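Dihydropyrimidinase (Brevibacillus agri, PDB 3SFW) probably catalyses the zinc-dependent hydrolytic ring opening of dihydropyrimidines, as a zinc-binding member of the amidohydrolase family. Local coordinates at residues Trp301-Val312 with Lys358-Ile367; Thr347-Arg355 with Gly420-Ile428. All coordinates share one frame; numbering follows the deposited sequence.

Contact 1: residues Trp301-Val312 with Lys358-Ile367; sequences WSALKNGILQTV and KISLNQFVDI
Lys358 lies over one face of the Trp301 indole. Its CD sits 3.5 Å from the centroid of the five-membered ring, almost on the ring normal, which makes a CH-pi contact. Its CB lies above the CD2-CE3 side of the six-membered ring; the straight chain beyond CG carries NZ on past NE1. At the edge of the indole, near its plane, Ile359 CD1 approaches CZ3 at 4.3 Å. The other branch of Ile359, CG2, packs on Leu304 CB, and Ile367 CG2 packs on Leu304 CD2 at 4.3 Å.

The amide of Gln363 bridges the two segments. NE2 donates to Lys305 O at 2.8 Å, and that oxygen lies close to the amide plane. OE1 accepts from Ser360 N at 3.0 Å, while Ser360 OG accepts from Gln363 N. This is a capping box at the start of helix 361-376. An alanine in place of Gln363 would probably leave Lys305 O without this donor and Ser360 N without its acceptor.

Further along, Val312 N donates to Ile367 O at 3.0 Å, which ties strand 311-312 to helix 361-376. Thr311 CA adds a C-H...O contact to the same oxygen. Lys305 NZ hydrogen-bonds to Gly256 O and Asn258 OD1 of the second subunit. The chemistry implies an apolar part made by Ile359, Leu304 and Ile367, with Gln363 meeting main-chain needs on both segments.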
loop_
_atom_site.group_PDB
_atom_site.type_symbol
_atom_site.label_atom_id
_atom_site.label_comp_id
_atom_site.label_asym_id
_atom_site.label_seq_id
_atom_site.Cartn_x
_atom_site.Cartn_y
_atom_site.Cartn_z
ATOM N N TRP A 301 4.110 15.234 -11.366
ATOM C CA TRP A 301 5.324 15.231 -12.160
ATOM C C TRP A 301 6.039 13.907 -11.989
ATOM O O TRP A 301 6.489 13.339 -12.976
ATOM C CB TRP A 301 6.292 16.359 -11.722
ATOM C CG TRP A 301 5.938 17.773 -12.267
ATOM C CD1 TRP A 301 5.655 18.912 -11.516
ATOM C CD2 TRP A 301 5.943 18.178 -13.618
ATOM N NE1 TRP A 301 5.472 19.993 -12.357
ATOM C CE2 TRP A 301 5.631 19.562 -13.656
ATOM C CE3 TRP A 301 6.193 17.507 -14.834
ATOM C CZ2 TRP A 301 5.597 20.277 -14.840
ATOM C CZ3 TRP A 301 6.100 18.219 -16.003
ATOM C CH2 TRP A 301 5.834 19.586 -16.005
ATOM N N SER A 302 6.124 13.427 -10.750
ATOM C CA SER A 302 6.741 12.090 -10.473
ATOM C C SER A 302 6.031 10.991 -11.264
ATOM O O SER A 302 6.656 10.054 -11.751
ATOM C CB SER A 302 6.629 11.752 -8.985
ATOM O OG SER A 302 7.548 12.505 -8.237
ATOM N N ALA A 303 4.704 11.074 -11.325
ATOM C CA ALA A 303 3.922 10.018 -11.962
ATOM C C ALA A 303 4.183 10.037 -13.466
ATOM O O ALA A 303 4.241 8.985 -14.108
ATOM C CB ALA A 303 2.389 10.231 -11.662
ATOM N N LEU A 304 4.302 11.238 -14.049
ATOM C CA LEU A 304 4.698 11.324 -15.489
ATOM C C LEU A 304 6.128 10.773 -15.698
ATOM O O LEU A 304 6.353 9.969 -16.609
ATOM C CB LEU A 304 4.647 12.806 -15.968
ATOM C CG LEU A 304 3.209 13.359 -16.043
ATOM C CD1 LEU A 304 3.305 14.891 -16.301
ATOM C CD2 LEU A 304 2.423 12.734 -17.250
ATOM N N LYS A 305 7.071 11.211 -14.860
ATOM C CA LYS A 305 8.460 10.740 -14.980
ATOM C C LYS A 305 8.563 9.208 -14.890
ATOM O O LYS A 305 9.272 8.549 -15.681
ATOM C CB LYS A 305 9.302 11.330 -13.868
ATOM C CG LYS A 305 10.778 10.872 -13.966
ATOM C CD LYS A 305 11.628 11.524 -12.875
ATOM C CE LYS A 305 11.139 11.191 -11.450
ATOM N NZ LYS A 305 12.190 11.605 -10.381
ATOM N N ASN A 306 7.796 8.622 -13.974
ATOM C CA ASN A 306 7.883 7.182 -13.768
ATOM C C ASN A 306 6.776 6.354 -14.404
ATOM O O ASN A 306 6.648 5.174 -14.114
ATOM C CB ASN A 306 8.063 6.825 -12.277
ATOM C CG ASN A 306 9.481 7.076 -11.779
ATOM O OD1 ASN A 306 10.402 7.226 -12.593
ATOM N ND2 ASN A 306 9.623 7.313 -10.471
ATOM N N GLY A 307 6.053 6.955 -15.351
ATOM C CA GLY A 307 5.167 6.194 -16.287
ATOM C C GLY A 307 3.829 5.756 -15.693
ATOM O O GLY A 307 3.165 4.873 -16.237
ATOM N N ILE A 308 3.492 6.279 -14.518
ATOM C CA ILE A 308 2.194 5.991 -13.862
ATOM C C ILE A 308 1.033 6.803 -14.519
ATOM O O ILE A 308 -0.069 6.280 -14.645
ATOM C CB ILE A 308 2.272 6.369 -12.345
ATOM C CG1 ILE A 308 3.260 5.414 -11.653
ATOM C CG2 ILE A 308 0.872 6.267 -11.663
ATOM C CD1 ILE A 308 3.836 5.903 -10.294
ATOM N N LEU A 309 1.326 8.020 -14.957
ATOM C CA LEU A 309 0.463 8.793 -15.895
ATOM C C LEU A 309 1.146 8.828 -17.239
ATOM O O LEU A 309 2.411 8.866 -17.289
ATOM C CB LEU A 309 0.323 10.250 -15.415
ATOM C CG LEU A 309 -0.390 10.317 -14.036
ATOM C CD1 LEU A 309 -0.416 11.798 -13.639
ATOM C CD2 LEU A 309 -1.861 9.749 -14.095
ATOM N N GLN A 310 0.364 8.693 -18.316
ATOM C CA GLN A 310 0.973 8.492 -19.673
ATOM C C GLN A 310 0.822 9.685 -20.631
ATOM O O GLN A 310 1.533 9.761 -21.640
ATOM C CB GLN A 310 0.423 7.229 -20.346
ATOM C CG GLN A 310 0.779 5.913 -19.617
ATOM C CD GLN A 310 -0.029 5.743 -18.316
ATOM O OE1 GLN A 310 0.515 5.368 -17.258
ATOM N NE2 GLN A 310 -1.290 6.074 -18.374
ATOM N N THR A 311 -0.101 10.601 -20.343
ATOM C CA THR A 311 -0.443 11.666 -21.322
ATOM C C THR A 311 -0.721 13.000 -20.622
ATOM O O THR A 311 -1.046 13.061 -19.419
ATOM C CB THR A 311 -1.725 11.341 -22.136
ATOM O OG1 THR A 311 -2.834 11.228 -21.206
ATOM C CG2 THR A 311 -1.548 10.024 -22.922
ATOM N N VAL A 312 -0.625 14.075 -21.410
ATOM C CA VAL A 312 -1.078 15.398 -20.924
ATOM C C VAL A 312 -2.048 15.975 -21.948
ATOM O O VAL A 312 -1.716 16.119 -23.142
ATOM C CB VAL A 312 0.093 16.375 -20.723
ATOM C CG1 VAL A 312 -0.467 17.800 -20.341
ATOM C CG2 VAL A 312 1.034 15.878 -19.639
ATOM N N LYS A 358 12.225 17.492 -14.662
ATOM C CA LYS A 358 11.129 16.654 -14.167
ATOM C C LYS A 358 10.755 15.511 -15.067
ATOM O O LYS A 358 10.324 14.468 -14.579
ATOM C CB LYS A 358 9.898 17.496 -13.856
ATOM C CG LYS A 358 10.292 18.571 -12.835
ATOM C CD LYS A 358 9.154 19.346 -12.268
ATOM C CE LYS A 358 9.685 20.385 -11.243
ATOM N NZ LYS A 358 8.569 21.262 -10.717
ATOM N N ILE A 359 10.917 15.709 -16.368
ATOM C CA ILE A 359 10.732 14.641 -17.346
ATOM C C ILE A 359 11.855 14.833 -18.368
ATOM O O ILE A 359 12.354 15.946 -18.492
ATOM C CB ILE A 359 9.376 14.763 -18.098
ATOM C CG1 ILE A 359 9.135 16.219 -18.558
ATOM C CG2 ILE A 359 8.168 14.357 -17.185
ATOM C CD1 ILE A 359 7.831 16.331 -19.479
ATOM N N SER A 360 12.164 13.803 -19.176
ATOM C CA SER A 360 13.159 13.975 -20.250
ATOM C C SER A 360 12.540 14.601 -21.511
ATOM O O SER A 360 11.321 14.631 -21.662
ATOM C CB SER A 360 13.831 12.660 -20.621
ATOM O OG SER A 360 12.938 11.793 -21.271
ATOM N N LEU A 361 13.385 15.080 -22.425
ATOM C CA LEU A 361 12.867 15.644 -23.670
ATOM C C LEU A 361 12.141 14.539 -24.458
ATOM O O LEU A 361 11.106 14.791 -25.074
ATOM C CB LEU A 361 14.012 16.234 -24.513
ATOM C CG LEU A 361 13.594 16.875 -25.831
ATOM C CD1 LEU A 361 12.516 17.916 -25.609
ATOM C CD2 LEU A 361 14.800 17.518 -26.488
ATOM N N ASN A 362 12.647 13.281 -24.414
ATOM C CA ASN A 362 11.936 12.207 -25.128
ATOM C C ASN A 362 10.596 11.904 -24.455
ATOM O O ASN A 362 9.570 11.718 -25.146
ATOM C CB ASN A 362 12.764 10.900 -25.199
ATOM C CG ASN A 362 14.022 11.047 -26.032
ATOM O OD1 ASN A 362 13.977 11.322 -27.272
ATOM N ND2 ASN A 362 15.158 10.938 -25.366
ATOM N N GLN A 363 10.576 11.895 -23.123
ATOM C CA GLN A 363 9.302 11.719 -22.418
ATOM C C GLN A 363 8.286 12.807 -22.760
ATOM O O GLN A 363 7.104 12.504 -22.889
ATOM C CB GLN A 363 9.471 11.638 -20.905
ATOM C CG GLN A 363 10.195 10.341 -20.456
ATOM C CD GLN A 363 10.324 10.298 -18.929
ATOM O OE1 GLN A 363 10.667 11.310 -18.305
ATOM N NE2 GLN A 363 9.962 9.157 -18.325
ATOM N N PHE A 364 8.741 14.057 -22.871
ATOM C CA PHE A 364 7.887 15.210 -23.257
ATOM C C PHE A 364 7.182 14.885 -24.580
ATOM O O PHE A 364 5.984 15.048 -24.694
ATOM C CB PHE A 364 8.759 16.489 -23.364
ATOM C CG PHE A 364 8.121 17.606 -24.154
ATOM C CD1 PHE A 364 7.188 18.434 -23.557
ATOM C CD2 PHE A 364 8.475 17.830 -25.479
ATOM C CE1 PHE A 364 6.592 19.498 -24.269
ATOM C CE2 PHE A 364 7.952 18.932 -26.187
ATOM C CZ PHE A 364 6.958 19.740 -25.578
ATOM N N VAL A 365 7.905 14.345 -25.566
ATOM C CA VAL A 365 7.234 13.968 -26.805
ATOM C C VAL A 365 6.225 12.842 -26.582
ATOM O O VAL A 365 5.128 12.827 -27.186
ATOM C CB VAL A 365 8.252 13.577 -27.910
ATOM C CG1 VAL A 365 7.463 12.999 -29.151
ATOM C CG2 VAL A 365 9.106 14.835 -28.290
ATOM N N ASP A 366 6.617 11.849 -25.782
ATOM C CA ASP A 366 5.747 10.693 -25.571
ATOM C C ASP A 366 4.425 11.125 -24.952
ATOM O O ASP A 366 3.356 10.750 -25.417
ATOM C CB ASP A 366 6.462 9.656 -24.667
ATOM C CG ASP A 366 5.982 8.235 -24.897
ATOM O OD1 ASP A 366 5.420 7.904 -25.965
ATOM O OD2 ASP A 366 6.152 7.420 -23.963
ATOM N N ILE A 367 4.509 12.011 -23.965
ATOM C CA ILE A 367 3.330 12.390 -23.188
ATOM C C ILE A 367 2.457 13.365 -23.918
ATOM O O ILE A 367 1.250 13.421 -23.664
ATOM C CB ILE A 367 3.869 13.023 -21.909
ATOM C CG1 ILE A 367 4.459 11.924 -21.011
ATOM C CG2 ILE A 367 2.909 13.964 -21.300
ATOM C CD1 ILE A 367 4.145 10.542 -21.421
#

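Contact 2: residues Thr347-Arg355 with Gly420-Ile428; sequences TILFSEGVR and GMQVHGDVI
Arg355 lays its guanidinium flat on the imidazole of His424. The planes are 1° apart. The centres of the two groups are separated by 3.5 Å. CZ stands over the ring but offset toward its rim, while His424 CG lies over the centre of the guanidinium. A bend at chi3 turns the arginine's end so that the flat groups stack although the two side chains cross at about a right angle.

One turn back, Ser351 points its hydroxyl at the strand. OG is anti to the backbone N (chi1 -170°) and accepts from His424 N at 2.9 Å, with an N-H...O angle of 160°. The same OG donates to a water, which in turn donates to Glu352 OE2 and Gln422 O. Glu352 OE1 pairs with Lys356.

Helix 345-354 of the amidohydrolase fold, of the TIM-barrel clan, lies across strand 422-432 of the mixed sheet, next to strand 393-403. The axes of the two segments are 7.2 Å apart. The helix has a wider pi-type turn at 349-354.

Met421 reaches across fully extended, and its CE meets Glu352 CG at 3.4 Å from the opposite direction. CE also touches Ile348 CG1. Thr347 crosses Val423 at about a right angle, with their CG2 methyls 3.7 Å apart. Phe350 turns its ring edge to His424 O, which is buried with no hydrogen-bond partner; CD2 is 3.4 Å from that oxygen, in the ring plane.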
loop_
_atom_site.group_PDB
_atom_site.type_symbol
_atom_site.label_atom_id
_atom_site.label_comp_id
_atom_site.label_asym_id
_atom_site.label_seq_id
_atom_site.Cartn_x
_atom_site.Cartn_y
_atom_site.Cartn_z
ATOM N N THR A 347 4.342 24.266 -24.499
ATOM C CA THR A 347 5.429 25.111 -23.947
ATOM C C THR A 347 5.589 24.975 -22.431
ATOM O O THR A 347 6.720 24.862 -21.931
ATOM C CB THR A 347 5.285 26.606 -24.302
ATOM O OG1 THR A 347 5.373 26.751 -25.727
ATOM C CG2 THR A 347 6.477 27.395 -23.678
ATOM N N ILE A 348 4.479 24.878 -21.713
ATOM C CA ILE A 348 4.548 24.676 -20.262
ATOM C C ILE A 348 5.215 23.346 -19.916
ATOM O O ILE A 348 6.057 23.285 -19.024
ATOM C CB ILE A 348 3.172 24.803 -19.614
ATOM C CG1 ILE A 348 2.730 26.285 -19.725
ATOM C CG2 ILE A 348 3.182 24.334 -18.160
ATOM C CD1 ILE A 348 1.320 26.523 -19.194
ATOM N N LEU A 349 4.834 22.293 -20.607
ATOM C CA LEU A 349 5.443 20.981 -20.353
ATOM C C LEU A 349 6.952 21.006 -20.665
ATOM O O LEU A 349 7.745 20.442 -19.938
ATOM C CB LEU A 349 4.718 19.855 -21.134
ATOM C CG LEU A 349 3.536 19.202 -20.321
ATOM C CD1 LEU A 349 4.056 18.322 -19.232
ATOM C CD2 LEU A 349 2.605 20.197 -19.667
ATOM N N PHE A 350 7.337 21.713 -21.712
ATOM C CA PHE A 350 8.783 21.807 -22.021
ATOM C C PHE A 350 9.467 22.648 -20.929
ATOM O O PHE A 350 10.515 22.276 -20.387
ATOM C CB PHE A 350 8.997 22.460 -23.386
ATOM C CG PHE A 350 10.459 22.674 -23.708
ATOM C CD1 PHE A 350 11.276 21.595 -24.087
ATOM C CD2 PHE A 350 11.031 23.916 -23.533
ATOM C CE1 PHE A 350 12.648 21.788 -24.336
ATOM C CE2 PHE A 350 12.410 24.120 -23.773
ATOM C CZ PHE A 350 13.212 23.047 -24.155
ATOM N N SER A 351 8.915 23.817 -20.657
ATOM C CA SER A 351 9.637 24.786 -19.831
ATOM C C SER A 351 9.631 24.396 -18.345
ATOM O O SER A 351 10.629 24.579 -17.636
ATOM C CB SER A 351 9.032 26.179 -20.025
ATOM O OG SER A 351 9.859 27.177 -19.419
ATOM N N GLU A 352 8.493 23.920 -17.837
ATOM C CA GLU A 352 8.443 23.550 -16.435
ATOM C C GLU A 352 8.851 22.112 -16.250
ATOM O O GLU A 352 9.121 21.690 -15.114
ATOM C CB GLU A 352 7.037 23.757 -15.881
ATOM C CG GLU A 352 6.741 25.248 -15.691
ATOM C CD GLU A 352 7.648 25.878 -14.634
ATOM O OE1 GLU A 352 7.754 25.317 -13.517
ATOM O OE2 GLU A 352 8.240 26.947 -14.912
ATOM N N GLY A 353 8.710 21.306 -17.320
ATOM C CA GLY A 353 8.962 19.855 -17.182
ATOM C C GLY A 353 10.390 19.489 -17.625
ATOM O O GLY A 353 11.245 19.179 -16.814
ATOM N N VAL A 354 10.676 19.613 -18.915
ATOM C CA VAL A 354 11.968 19.211 -19.434
ATOM C C VAL A 354 13.106 20.066 -18.877
ATOM O O VAL A 354 14.151 19.544 -18.455
ATOM C CB VAL A 354 11.985 19.271 -21.004
ATOM C CG1 VAL A 354 13.394 18.905 -21.560
ATOM C CG2 VAL A 354 10.927 18.302 -21.569
ATOM N N ARG A 355 12.921 21.372 -18.927
ATOM C CA ARG A 355 14.014 22.270 -18.550
ATOM C C ARG A 355 14.346 22.180 -17.056
ATOM O O ARG A 355 15.455 22.554 -16.663
ATOM C CB ARG A 355 13.654 23.703 -18.874
ATOM C CG ARG A 355 13.724 24.035 -20.308
ATOM C CD ARG A 355 13.588 25.541 -20.478
ATOM N NE ARG A 355 14.888 26.161 -20.646
ATOM C CZ ARG A 355 15.450 26.998 -19.788
ATOM N NH1 ARG A 355 14.820 27.350 -18.672
ATOM N NH2 ARG A 355 16.662 27.474 -20.048
ATOM N N GLY A 420 1.530 36.283 -17.224
ATOM C CA GLY A 420 2.804 36.684 -16.570
ATOM C C GLY A 420 3.819 35.566 -16.400
ATOM O O GLY A 420 4.938 35.814 -15.967
ATOM N N MET A 421 3.436 34.320 -16.712
ATOM C CA MET A 421 4.378 33.197 -16.534
ATOM C C MET A 421 5.577 33.299 -17.454
ATOM O O MET A 421 5.437 33.423 -18.665
ATOM C CB MET A 421 3.674 31.849 -16.775
ATOM C CG MET A 421 4.533 30.655 -16.344
ATOM S SD MET A 421 3.525 29.208 -16.744
ATOM C CE MET A 421 4.719 27.896 -16.424
ATOM N N GLN A 422 6.778 33.251 -16.891
ATOM C CA GLN A 422 7.975 33.214 -17.738
ATOM C C GLN A 422 8.251 31.783 -18.194
ATOM O O GLN A 422 8.372 30.879 -17.367
ATOM C CB GLN A 422 9.190 33.705 -16.960
ATOM C CG GLN A 422 8.930 35.024 -16.292
ATOM C CD GLN A 422 8.771 36.091 -17.288
ATOM O OE1 GLN A 422 7.662 36.594 -17.499
ATOM N NE2 GLN A 422 9.862 36.403 -18.006
ATOM N N VAL A 423 8.471 31.612 -19.490
ATOM C CA VAL A 423 8.848 30.290 -20.036
ATOM C C VAL A 423 10.017 30.417 -20.979
ATOM O O VAL A 423 10.292 31.508 -21.525
ATOM C CB VAL A 423 7.668 29.655 -20.802
ATOM C CG1 VAL A 423 6.478 29.438 -19.830
ATOM C CG2 VAL A 423 7.254 30.541 -21.998
ATOM N N HIS A 424 10.702 29.302 -21.221
ATOM C CA HIS A 424 11.535 29.178 -22.405
ATOM C C HIS A 424 10.886 28.247 -23.392
ATOM O O HIS A 424 10.331 27.212 -23.004
ATOM C CB HIS A 424 12.900 28.582 -22.031
ATOM C CG HIS A 424 13.723 29.479 -21.169
ATOM N ND1 HIS A 424 14.975 29.916 -21.538
ATOM C CD2 HIS A 424 13.455 30.049 -19.972
ATOM C CE1 HIS A 424 15.443 30.729 -20.606
ATOM N NE2 HIS A 424 14.549 30.812 -19.635
ATOM N N GLY A 425 11.074 28.545 -24.662
ATOM C CA GLY A 425 10.580 27.704 -25.754
ATOM C C GLY A 425 9.537 28.473 -26.546
ATOM O O GLY A 425 8.693 29.126 -25.977
ATOM N N ASP A 426 9.678 28.471 -27.867
ATOM C CA ASP A 426 8.758 29.199 -28.739
ATOM C C ASP A 426 8.453 28.285 -29.939
ATOM O O ASP A 426 9.357 27.697 -30.552
ATOM C CB ASP A 426 9.427 30.529 -29.185
ATOM C CG ASP A 426 8.415 31.603 -29.634
ATOM O OD1 ASP A 426 7.207 31.471 -29.356
ATOM O OD2 ASP A 426 8.856 32.604 -30.253
ATOM N N VAL A 427 7.164 28.134 -30.232
ATOM C CA VAL A 427 6.711 27.434 -31.456
ATOM C C VAL A 427 6.874 28.338 -32.681
ATOM O O VAL A 427 6.205 29.391 -32.793
ATOM C CB VAL A 427 5.238 26.985 -31.289
ATOM C CG1 VAL A 427 4.693 26.371 -32.586
ATOM C CG2 VAL A 427 5.143 25.953 -30.098
ATOM N N ILE A 428 7.826 27.996 -33.541
ATOM C CA ILE A 428 8.145 28.880 -34.673
ATOM C C ILE A 428 7.276 28.574 -35.881
ATOM O O ILE A 428 6.631 29.477 -36.422
ATOM C CB ILE A 428 9.628 28.777 -35.065
ATOM C CG1 ILE A 428 10.510 29.050 -33.828
ATOM C CG2 ILE A 428 9.955 29.673 -36.321
ATOM C CD1 ILE A 428 10.261 30.417 -33.150
HETATM O O HOH W 1 8.560 28.084 -17.237
#

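The two contacts have centres about 15 Å apart and adjoin. Their segments alternate along the chain: 301-312, 347-355, 358-367, 420-428. Helices 345-354 and 361-376 follow each other, and the turn between them joins the contacts. There Lys358 N probably hydrogen-bonds to Gly353 O at 2.9 Å. Phe364 packs on Val354 and Phe350, and Trp301 on Gly353. Contact 1 lies on the side of the parallel strands 258-263 and 311-312; the side chain of Thr311 is about 12 Å from a bound zinc ion. Contact 2 lies on strand 422-432 of the mixed sheet. The helix pair therefore joins the parallel strands 258-263 and 311-312 to that sheet, which also includes strand 49-59 with zinc ligand His58.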